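PDB 5F8V: aminotransferase, class V family protein from Trichomonas vaginalis, which probably catalyses the pyridoxal-phosphate-dependent interconversion of O-phospho-L-serine and 3-phosphooxypyruvate with 2-oxoglutarate and L-glutamate, a step of serine biosynthesis. Local coordinates for residues Gln165-Val170 and Leu174-Ser179; Tyr153-Thr158 and Leu183-Thr188; Val96-Thr101 and Lys106-Glu111. One frame throughout, in Å; residues are numbered along the deposited sequence.

Contact 1: residues Gln165-Val170 and Leu174-Ser179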
loop_
_atom_site.group_PDB
_atom_site.type_symbol
_atom_site.label_atom_id
_atom_site.label_comp_id
_atom_site.label_asym_id
_atom_site.label_seq_id
_atom_site.Cartn_x
_atom_site.Cartn_y
_atom_site.Cartn_z
ATOM N N GLN A 165 -8.837 -25.588 -12.759
ATOM C CA GLN A 165 -9.000 -26.609 -11.717
ATOM C C GLN A 165 -7.649 -27.134 -11.200
ATOM O O GLN A 165 -7.539 -27.506 -10.032
ATOM C CB GLN A 165 -9.878 -27.760 -12.217
ATOM C CG GLN A 165 -11.281 -27.301 -12.591
ATOM C CD GLN A 165 -12.269 -28.443 -12.759
ATOM O OE1 GLN A 165 -11.922 -29.511 -13.267
ATOM N NE2 GLN A 165 -13.514 -28.220 -12.338
ATOM N N GLN A 166 -6.641 -27.160 -12.073
ATOM C CA GLN A 166 -5.275 -27.571 -11.719
ATOM C C GLN A 166 -4.264 -26.708 -12.471
ATOM O O GLN A 166 -4.616 -26.082 -13.469
ATOM C CB GLN A 166 -5.067 -29.057 -12.045
ATOM C CG GLN A 166 -5.069 -29.389 -13.533
ATOM C CD GLN A 166 -5.474 -30.823 -13.830
ATOM O OE1 GLN A 166 -4.660 -31.634 -14.277
ATOM N NE2 GLN A 166 -6.742 -31.141 -13.589
ATOM N N PHE A 167 -3.018 -26.665 -11.997
ATOM C CA PHE A 167 -1.977 -25.869 -12.666
ATOM C C PHE A 167 -1.704 -26.425 -14.071
ATOM O O PHE A 167 -1.770 -27.635 -14.269
ATOM C CB PHE A 167 -0.657 -25.866 -11.879
ATOM C CG PHE A 167 -0.711 -25.162 -10.537
ATOM C CD1 PHE A 167 -1.801 -24.376 -10.134
ATOM C CD2 PHE A 167 0.376 -25.268 -9.674
ATOM C CE1 PHE A 167 -1.803 -23.750 -8.902
ATOM C CE2 PHE A 167 0.376 -24.631 -8.444
ATOM C CZ PHE A 167 -0.712 -23.876 -8.056
ATOM N N PRO A 168 -1.414 -25.541 -15.049
ATOM C CA PRO A 168 -0.977 -26.021 -16.360
ATOM C C PRO A 168 0.333 -26.816 -16.297
ATOM O O PRO A 168 1.119 -26.654 -15.353
ATOM C CB PRO A 168 -0.760 -24.734 -17.162
ATOM C CG PRO A 168 -1.556 -23.695 -16.464
ATOM C CD PRO A 168 -1.512 -24.071 -15.016
ATOM N N ASP A 169 0.530 -27.671 -17.298
ATOM C CA ASP A 169 1.764 -28.421 -17.485
ATOM C C ASP A 169 2.572 -27.764 -18.608
ATOM O O ASP A 169 2.227 -27.885 -19.784
ATOM C CB ASP A 169 1.429 -29.877 -17.828
ATOM C CG ASP A 169 2.654 -30.774 -17.892
ATOM O OD1 ASP A 169 3.688 -30.446 -17.262
ATOM O OD2 ASP A 169 2.568 -31.829 -18.560
ATOM N N VAL A 170 3.622 -27.038 -18.230
ATOM C CA VAL A 170 4.504 -26.373 -19.185
ATOM C C VAL A 170 5.947 -26.438 -18.687
ATOM O O VAL A 170 6.178 -26.588 -17.480
ATOM C CB VAL A 170 4.109 -24.894 -19.431
ATOM C CG1 VAL A 170 2.735 -24.801 -20.081
ATOM C CG2 VAL A 170 4.169 -24.075 -18.150
ATOM N N LEU A 174 5.936 -21.512 -13.364
ATOM C CA LEU A 174 4.667 -20.786 -13.395
ATOM C C LEU A 174 4.753 -19.531 -12.553
ATOM O O LEU A 174 5.301 -19.552 -11.436
ATOM C CB LEU A 174 3.537 -21.660 -12.854
ATOM C CG LEU A 174 3.234 -22.959 -13.610
ATOM C CD1 LEU A 174 2.353 -23.855 -12.754
ATOM C CD2 LEU A 174 2.586 -22.683 -14.958
ATOM N N ILE A 175 4.213 -18.440 -13.088
ATOM C CA ILE A 175 3.963 -17.240 -12.302
ATOM C C ILE A 175 2.459 -17.002 -12.349
ATOM O O ILE A 175 1.911 -16.761 -13.427
ATOM C CB ILE A 175 4.737 -16.021 -12.830
ATOM C CG1 ILE A 175 6.245 -16.302 -12.721
ATOM C CG2 ILE A 175 4.339 -14.781 -12.038
ATOM C CD1 ILE A 175 7.153 -15.138 -13.008
ATOM N N ILE A 176 1.813 -17.067 -11.184
ATOM C CA ILE A 176 0.372 -17.200 -11.106
ATOM C C ILE A 176 -0.264 -16.022 -10.356
ATOM O O ILE A 176 0.065 -15.761 -9.187
ATOM C CB ILE A 176 -0.048 -18.535 -10.435
ATOM C CG1 ILE A 176 0.823 -19.701 -10.938
ATOM C CG2 ILE A 176 -1.523 -18.799 -10.672
ATOM C CD1 ILE A 176 0.387 -21.077 -10.487
ATOM N N ASP A 177 -1.173 -15.318 -11.029
ATOM C CA ASP A 177 -2.016 -14.313 -10.355
ATOM C C ASP A 177 -3.193 -15.034 -9.722
ATOM O O ASP A 177 -4.111 -15.486 -10.424
ATOM C CB ASP A 177 -2.495 -13.236 -11.332
ATOM C CG ASP A 177 -3.315 -12.121 -10.656
ATOM O OD1 ASP A 177 -3.500 -12.116 -9.423
ATOM O OD2 ASP A 177 -3.774 -11.234 -11.385
ATOM N N MET A 178 -3.152 -15.135 -8.392
ATOM C CA MET A 178 -4.216 -15.738 -7.611
ATOM C C MET A 178 -4.971 -14.697 -6.798
ATOM O O MET A 178 -5.493 -14.998 -5.709
ATOM C CB MET A 178 -3.609 -16.782 -6.685
ATOM C CG MET A 178 -3.026 -17.970 -7.431
ATOM S SD MET A 178 -2.570 -19.229 -6.229
ATOM C CE MET A 178 -2.392 -20.672 -7.283
ATOM N N SER A 179 -5.050 -13.477 -7.321
ATOM C CA SER A 179 -5.643 -12.373 -6.553
ATOM C C SER A 179 -7.054 -12.712 -6.077
ATOM O O SER A 179 -7.354 -12.601 -4.882
ATOM C CB SER A 179 -5.604 -11.077 -7.355
ATOM O OG SER A 179 -4.280 -10.560 -7.370
#

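Contact 2: residues Tyr153-Thr158 and Leu183-Thr188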
loop_
_atom_site.group_PDB
_atom_site.type_symbol
_atom_site.label_atom_id
_atom_site.label_comp_id
_atom_site.label_asym_id
_atom_site.label_seq_id
_atom_site.Cartn_x
_atom_site.Cartn_y
_atom_site.Cartn_z
ATOM N N TYR A 153 0.191 -16.719 -15.888
ATOM C CA TYR A 153 -1.264 -16.860 -16.072
ATOM C C TYR A 153 -2.062 -16.483 -14.838
ATOM O O TYR A 153 -1.524 -16.405 -13.740
ATOM C CB TYR A 153 -1.634 -18.278 -16.512
ATOM C CG TYR A 153 -1.823 -19.297 -15.405
ATOM C CD1 TYR A 153 -0.732 -19.894 -14.781
ATOM C CD2 TYR A 153 -3.100 -19.693 -15.010
ATOM C CE1 TYR A 153 -0.906 -20.846 -13.775
ATOM C CE2 TYR A 153 -3.278 -20.644 -14.020
ATOM C CZ TYR A 153 -2.172 -21.219 -13.401
ATOM O OH TYR A 153 -2.371 -22.162 -12.423
ATOM N N CYS A 154 -3.355 -16.272 -15.051
ATOM C CA CYS A 154 -4.290 -15.902 -13.994
ATOM C C CYS A 154 -5.128 -17.115 -13.617
ATOM O O CYS A 154 -5.882 -17.651 -14.441
ATOM C CB CYS A 154 -5.199 -14.780 -14.467
ATOM S SG CYS A 154 -6.255 -14.148 -13.167
ATOM N N ASP A 155 -4.985 -17.558 -12.377
ATOM C CA ASP A 155 -5.676 -18.765 -11.937
ATOM C C ASP A 155 -7.194 -18.579 -11.899
ATOM O O ASP A 155 -7.926 -19.523 -12.167
ATOM C CB ASP A 155 -5.156 -19.216 -10.569
ATOM C CG ASP A 155 -5.380 -20.688 -10.324
ATOM O OD1 ASP A 155 -5.018 -21.500 -11.192
ATOM O OD2 ASP A 155 -5.917 -21.034 -9.260
ATOM N N ASN A 156 -7.658 -17.369 -11.579
ATOM C CA ASN A 156 -9.092 -17.066 -11.566
ATOM C C ASN A 156 -9.397 -15.694 -12.174
ATOM O O ASN A 156 -9.059 -14.660 -11.592
ATOM C CB ASN A 156 -9.647 -17.163 -10.137
ATOM C CG ASN A 156 -11.144 -16.923 -10.086
ATOM O OD1 ASN A 156 -11.936 -17.756 -10.528
ATOM N ND2 ASN A 156 -11.536 -15.752 -9.607
ATOM N N GLU A 157 -10.020 -15.683 -13.352
ATOM C CA GLU A 157 -10.376 -14.415 -14.005
ATOM C C GLU A 157 -11.715 -13.929 -13.455
ATOM O O GLU A 157 -12.748 -14.568 -13.637
ATOM C CB GLU A 157 -10.382 -14.549 -15.529
ATOM C CG GLU A 157 -8.986 -14.607 -16.130
ATOM C CD GLU A 157 -8.264 -13.267 -16.197
ATOM O OE1 GLU A 157 -8.851 -12.231 -15.818
ATOM O OE2 GLU A 157 -7.090 -13.232 -16.652
ATOM N N THR A 158 -11.653 -12.803 -12.752
ATOM C CA THR A 158 -12.737 -12.277 -11.926
ATOM C C THR A 158 -13.945 -11.812 -12.767
ATOM O O THR A 158 -15.106 -12.036 -12.390
ATOM C CB THR A 158 -12.167 -11.121 -11.054
ATOM O OG1 THR A 158 -10.909 -11.537 -10.502
ATOM C CG2 THR A 158 -13.057 -10.746 -9.914
ATOM N N LEU A 183 -6.173 -18.527 -1.099
ATOM C CA LEU A 183 -6.689 -19.113 0.155
ATOM C C LEU A 183 -8.174 -19.520 0.081
ATOM O O LEU A 183 -8.853 -19.621 1.107
ATOM C CB LEU A 183 -6.415 -18.198 1.361
ATOM C CG LEU A 183 -4.960 -17.736 1.514
ATOM C CD1 LEU A 183 -4.877 -16.540 2.440
ATOM C CD2 LEU A 183 -4.077 -18.878 2.020
ATOM N N SER A 184 -8.658 -19.776 -1.137
ATOM C CA SER A 184 -9.986 -20.339 -1.349
ATOM C C SER A 184 -9.902 -21.851 -1.505
ATOM O O SER A 184 -10.934 -22.514 -1.542
ATOM C CB SER A 184 -10.638 -19.717 -2.584
ATOM O OG SER A 184 -10.055 -20.206 -3.778
ATOM N N ARG A 185 -8.677 -22.381 -1.615
ATOM C CA ARG A 185 -8.432 -23.814 -1.734
ATOM C C ARG A 185 -6.947 -24.152 -1.512
ATOM O O ARG A 185 -6.094 -23.258 -1.553
ATOM C CB ARG A 185 -8.869 -24.317 -3.112
ATOM C CG ARG A 185 -8.253 -23.554 -4.268
ATOM C CD ARG A 185 -8.724 -24.139 -5.580
ATOM N NE ARG A 185 -8.084 -23.504 -6.726
ATOM C CZ ARG A 185 -8.520 -23.594 -7.987
ATOM N NH1 ARG A 185 -9.603 -24.310 -8.300
ATOM N NH2 ARG A 185 -7.859 -22.969 -8.954
ATOM N N PRO A 186 -6.626 -25.443 -1.299
ATOM C CA PRO A 186 -5.213 -25.807 -1.166
ATOM C C PRO A 186 -4.427 -25.623 -2.460
ATOM O O PRO A 186 -5.011 -25.640 -3.544
ATOM C CB PRO A 186 -5.262 -27.300 -0.791
ATOM C CG PRO A 186 -6.644 -27.523 -0.272
ATOM C CD PRO A 186 -7.497 -26.614 -1.103
ATOM N N ILE A 187 -3.120 -25.436 -2.327
ATOM C CA ILE A 187 -2.212 -25.373 -3.459
ATOM C C ILE A 187 -1.294 -26.590 -3.364
ATOM O O ILE A 187 -0.713 -26.832 -2.312
ATOM C CB ILE A 187 -1.395 -24.061 -3.449
ATOM C CG1 ILE A 187 -2.314 -22.866 -3.759
ATOM C CG2 ILE A 187 -0.260 -24.121 -4.461
ATOM C CD1 ILE A 187 -1.679 -21.507 -3.520
ATOM N N THR A 188 -1.193 -27.347 -4.456
ATOM C CA THR A 188 -0.244 -28.457 -4.598
ATOM C C THR A 188 0.665 -28.199 -5.805
ATOM O O THR A 188 0.555 -27.162 -6.481
ATOM C CB THR A 188 -0.980 -29.802 -4.794
ATOM O OG1 THR A 188 -1.797 -29.735 -5.972
ATOM C CG2 THR A 188 -1.850 -30.122 -3.586
#

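Contact 3: residues Val96-Thr101 and Lys106-Glu111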
loop_
_atom_site.group_PDB
_atom_site.type_symbol
_atom_site.label_atom_id
_atom_site.label_comp_id
_atom_site.label_asym_id
_atom_site.label_seq_id
_atom_site.Cartn_x
_atom_site.Cartn_y
_atom_site.Cartn_z
ATOM N N VAL A 96 9.406 -14.323 -22.667
ATOM C CA VAL A 96 8.451 -14.585 -21.592
ATOM C C VAL A 96 7.110 -14.995 -22.194
ATOM O O VAL A 96 6.694 -14.450 -23.222
ATOM C CB VAL A 96 8.244 -13.370 -20.660
ATOM C CG1 VAL A 96 9.483 -13.134 -19.810
ATOM C CG2 VAL A 96 7.847 -12.114 -21.443
ATOM N N ASP A 97 6.446 -15.955 -21.548
ATOM C CA ASP A 97 5.151 -16.458 -22.009
ATOM C C ASP A 97 4.010 -16.016 -21.084
ATOM O O ASP A 97 4.080 -16.192 -19.855
ATOM C CB ASP A 97 5.191 -17.985 -22.149
ATOM C CG ASP A 97 5.866 -18.452 -23.465
ATOM O OD1 ASP A 97 5.908 -17.681 -24.448
ATOM O OD2 ASP A 97 6.348 -19.604 -23.531
ATOM N N TYR A 98 2.975 -15.437 -21.700
ATOM C CA TYR A 98 1.747 -15.005 -21.028
ATOM C C TYR A 98 0.557 -15.722 -21.656
ATOM O O TYR A 98 0.353 -15.632 -22.863
ATOM C CB TYR A 98 1.586 -13.486 -21.166
ATOM C CG TYR A 98 2.475 -12.709 -20.217
ATOM C CD1 TYR A 98 1.970 -12.205 -19.024
ATOM C CD2 TYR A 98 3.830 -12.503 -20.498
ATOM C CE1 TYR A 98 2.771 -11.512 -18.138
ATOM C CE2 TYR A 98 4.648 -11.806 -19.608
ATOM C CZ TYR A 98 4.110 -11.313 -18.432
ATOM O OH TYR A 98 4.879 -10.627 -17.535
ATOM N N LEU A 99 -0.198 -16.469 -20.851
ATOM C CA LEU A 99 -1.472 -17.039 -21.300
ATOM C C LEU A 99 -2.567 -16.085 -20.841
ATOM O O LEU A 99 -2.764 -15.893 -19.637
ATOM C CB LEU A 99 -1.701 -18.435 -20.729
ATOM C CG LEU A 99 -3.073 -19.069 -21.031
ATOM C CD1 LEU A 99 -3.174 -19.526 -22.470
ATOM C CD2 LEU A 99 -3.369 -20.222 -20.083
ATOM N N CYS A 100 -3.273 -15.499 -21.800
ATOM C CA CYS A 100 -4.313 -14.512 -21.523
ATOM C C CYS A 100 -5.686 -15.156 -21.648
ATOM O O CYS A 100 -6.172 -15.384 -22.751
ATOM C CB CYS A 100 -4.173 -13.325 -22.477
ATOM S SG CYS A 100 -2.570 -12.486 -22.387
ATOM N N THR A 101 -6.295 -15.478 -20.509
ATOM C CA THR A 101 -7.616 -16.098 -20.478
ATOM C C THR A 101 -8.744 -15.097 -20.203
ATOM O O THR A 101 -9.914 -15.450 -20.281
ATOM C CB THR A 101 -7.677 -17.202 -19.413
ATOM O OG1 THR A 101 -7.317 -16.654 -18.139
ATOM C CG2 THR A 101 -6.726 -18.350 -19.779
ATOM N N LYS A 106 -4.480 -10.519 -19.414
ATOM C CA LYS A 106 -4.236 -9.610 -20.542
ATOM C C LYS A 106 -3.597 -8.314 -20.062
ATOM O O LYS A 106 -2.662 -7.828 -20.694
ATOM C CB LYS A 106 -5.522 -9.298 -21.320
ATOM C CG LYS A 106 -5.284 -8.558 -22.646
ATOM C CD LYS A 106 -6.544 -7.864 -23.155
ATOM C CE LYS A 106 -6.314 -7.215 -24.521
ATOM N NZ LYS A 106 -5.304 -6.114 -24.472
ATOM N N LYS A 107 -4.108 -7.749 -18.967
ATOM C CA LYS A 107 -3.476 -6.570 -18.355
ATOM C C LYS A 107 -2.020 -6.831 -17.959
ATOM O O LYS A 107 -1.158 -5.983 -18.167
ATOM C CB LYS A 107 -4.250 -6.066 -17.123
ATOM C CG LYS A 107 -5.582 -5.351 -17.372
ATOM C CD LYS A 107 -5.575 -4.350 -18.523
ATOM C CE LYS A 107 -4.638 -3.165 -18.294
ATOM N NZ LYS A 107 -4.006 -2.698 -19.568
ATOM N N ALA A 108 -1.745 -7.997 -17.396
ATOM C CA ALA A 108 -0.368 -8.341 -16.997
ATOM C C ALA A 108 0.546 -8.448 -18.223
ATOM O O ALA A 108 1.663 -7.918 -18.238
ATOM C CB ALA A 108 -0.358 -9.631 -16.193
ATOM N N PHE A 109 0.040 -9.122 -19.256
ATOM C CA PHE A 109 0.714 -9.208 -20.544
ATOM C C PHE A 109 1.015 -7.824 -21.110
ATOM O O PHE A 109 2.148 -7.569 -21.532
ATOM C CB PHE A 109 -0.125 -10.044 -21.517
ATOM C CG PHE A 109 0.294 -9.940 -22.962
ATOM C CD1 PHE A 109 -0.466 -9.205 -23.869
ATOM C CD2 PHE A 109 1.426 -10.610 -23.425
ATOM C CE1 PHE A 109 -0.098 -9.129 -25.212
ATOM C CE2 PHE A 109 1.806 -10.530 -24.765
ATOM C CZ PHE A 109 1.041 -9.789 -25.660
ATOM N N ASP A 110 0.020 -6.931 -21.096
ATOM C CA ASP A 110 0.174 -5.591 -21.683
ATOM C C ASP A 110 1.215 -4.739 -20.948
ATOM O O ASP A 110 1.925 -3.950 -21.581
ATOM C CB ASP A 110 -1.164 -4.838 -21.711
ATOM C CG ASP A 110 -2.170 -5.425 -22.704
ATOM O OD1 ASP A 110 -1.780 -6.101 -23.678
ATOM O OD2 ASP A 110 -3.375 -5.197 -22.508
ATOM N N GLU A 111 1.302 -4.880 -19.625
ATOM C CA GLU A 111 2.299 -4.135 -18.857
ATOM C C GLU A 111 3.725 -4.594 -19.186
ATOM O O GLU A 111 4.614 -3.760 -19.371
ATOM C CB GLU A 111 1.993 -4.193 -17.349
ATOM C CG GLU A 111 3.050 -3.612 -16.405
ATOM C CD GLU A 111 3.307 -2.118 -16.564
ATOM O OE1 GLU A 111 2.768 -1.462 -17.480
ATOM O OE2 GLU A 111 4.075 -1.579 -15.747
HETATM O O HOH W 1 3.435 -8.806 -16.195
#

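Contact 1: residues Gln165-Val170 and Leu174-Ser179
F167, P168 and V170 lead the chain back past L174, I176 and M178. The irregular segment 165-170 runs roughly antiparallel to the strand it precedes, the end-to-end directions of the touching parts lying 155° apart. The two backbones do not pair: even the nearest CA atoms, those of V170 and L174, are 8.0 Å apart, and side chains fill the interval. F167 and L174 carry most of the contact, F167 through the larger number of partners. Its CG stands anti to its own carbonyl carbon (chi1 -66°), which sends the ring out over the strand. There CD1 of I176 sits over the centre of one ring face, 3.8 Å from the centroid of the F167 ring and 11° off its normal, a CH-pi contact. The other two partners come in obliquely at the two ends of the phenyl group. CE of M178, at the tip of an extended chain, lies 3.5 Å from CE1 of F167, while CD1 of L174 is 3.7 Å from CB of F167, at the root of the ring. L174 divides its branches, for its CD2 turns to V170 and meets CG2 of V170 at 3.8 Å. At the end of the strand, D177 OD1 accepts from S179 N at 2.9 Å, an Asx turn, and takes S179 OG on its syn lone pair, which helps to fix the carboxylate's rotation. OD2 of D177 lies close to N1 of the pyridoxal phosphate on K202, the place of the aspartate in fold type I enzymes. Strand 174-177 runs between strands 148-154 and 193-199: F167, P168 and I176 touch Y153, F167 also meets V193, M178 rests on I196, and the alternate residues I175 and D177 pack against helix 78-89.

Contact 2: residues Tyr153-Thr158 and Leu183-Thr188
D155 and R185 make this contact alone, through a salt bridge between their charged ends; the backbones are far apart, with 11.3 Å between the nearest CA atoms, those of D155 and I187. The ionic bond runs from NH2 of R185 to OD2 of D155 at 2.8 Å, and its N-H...O angle of 146° is moderately bent. The acceptor lies near the guanidinium plane, at its edge, whereas the donor meets OD2 on the syn side but tilted out of the carboxylate plane. With the two planes 60° apart, a single nitrogen engages a single oxygen instead of forming a flat, two-pronged pair. R185 spans the gap with a chain fully extended from CG to NE, approaching D155 from the opposite direction.

Further hydrogen bonds surround the bridge. Two neutral donors serve D155: Y153 OH reaches OD1 of D155 at 3.0 Å, from above the carboxylate plane, and N181 ND2 also bonds to OD2. R185 NH2 has a second acceptor in the backbone O of F164.

Three side chains thus grip one buried carboxylate, which limits its rotation and would be expected to stabilise its negative charge. Shared between that carboxylate and the F164 carbonyl, NH2 of R185 ties loop 183-188 to the residue just after strand 148-154 by a charged bond and a backbone one together.

Contact 3: residues Val96-Thr101 and Lys106-Glu111
Y98 and C100 meet A108, F109 and K106 inside a beta-alpha-beta unit in which strand 95-98 leads into helix 103-115 and then into the neighbouring parallel strand 121-124. The tyrosine ring lies against the helix backbone: CA of F109 stands over one face of Y98, 4.0 Å from the ring centroid and 27° off the normal, a CH-pi contact. CE1 of Y98 meanwhile leans on the methyl group of A108. The phenyl group of F109 extends back past the root of the tyrosine. Its CG is anti to the backbone N (chi1 166°), and CD2 of F109 comes 3.7 Å from CB of Y98, with Y98 CG in plane at the edge of the phenyl ring. C100 reaches the same aromatic side chain from farther along the chain, where SG is 3.6 Å from CB of F109. The sulfur also lies obliquely to the F109 ring, 4.6 Å from its centroid, a sulfur-aromatic contact, and touches CA of K106 at 3.8 Å. This face of the helix is the one that covers the large-domain sheet of the fold type I enzymes, and F109 continues over V122 and S124 of the next strand. A water bridges the two segments. It accepts from OH of Y98 at 2.7 Å and donates to O of A108 at 2.8 Å; the same hydroxyl is also bonded to Y150 OH. Turned away from the strand, NZ of K106 forms a salt bridge with OD2 of D110, which offers its syn lone pair, and K107 adds a long, weak ion pair to that oxygen. K107 packs on Y243 of the second subunit, and E111 OE2 accepts from the backbone N of I229 of that subunit.

Overall arrangement
All three contacts hang on neighbouring parallel strands of one sheet, ordered 174-177, 148-154, 95-98. Contacts 1 and 3 are buried and mainly apolar, each built round aromatic side chains, F167 in the first, Y98 and F109 in the third, but the first brings a loop over a strand whereas the third seats a helix, and only the latter includes a bridging water. Contact 2 is partly buried and ionic, small in area, and joins two loop residues, one just beyond a strand. It touches contact 1 directly: backbone bonds D177 N to Y153 O and D177 O to D155 N link adjacent strands. Toward contact 3 it has side-chain packing, CG of E157 lying 3.3 Å from OG1 of T101. Contact 3 alone reaches the second subunit.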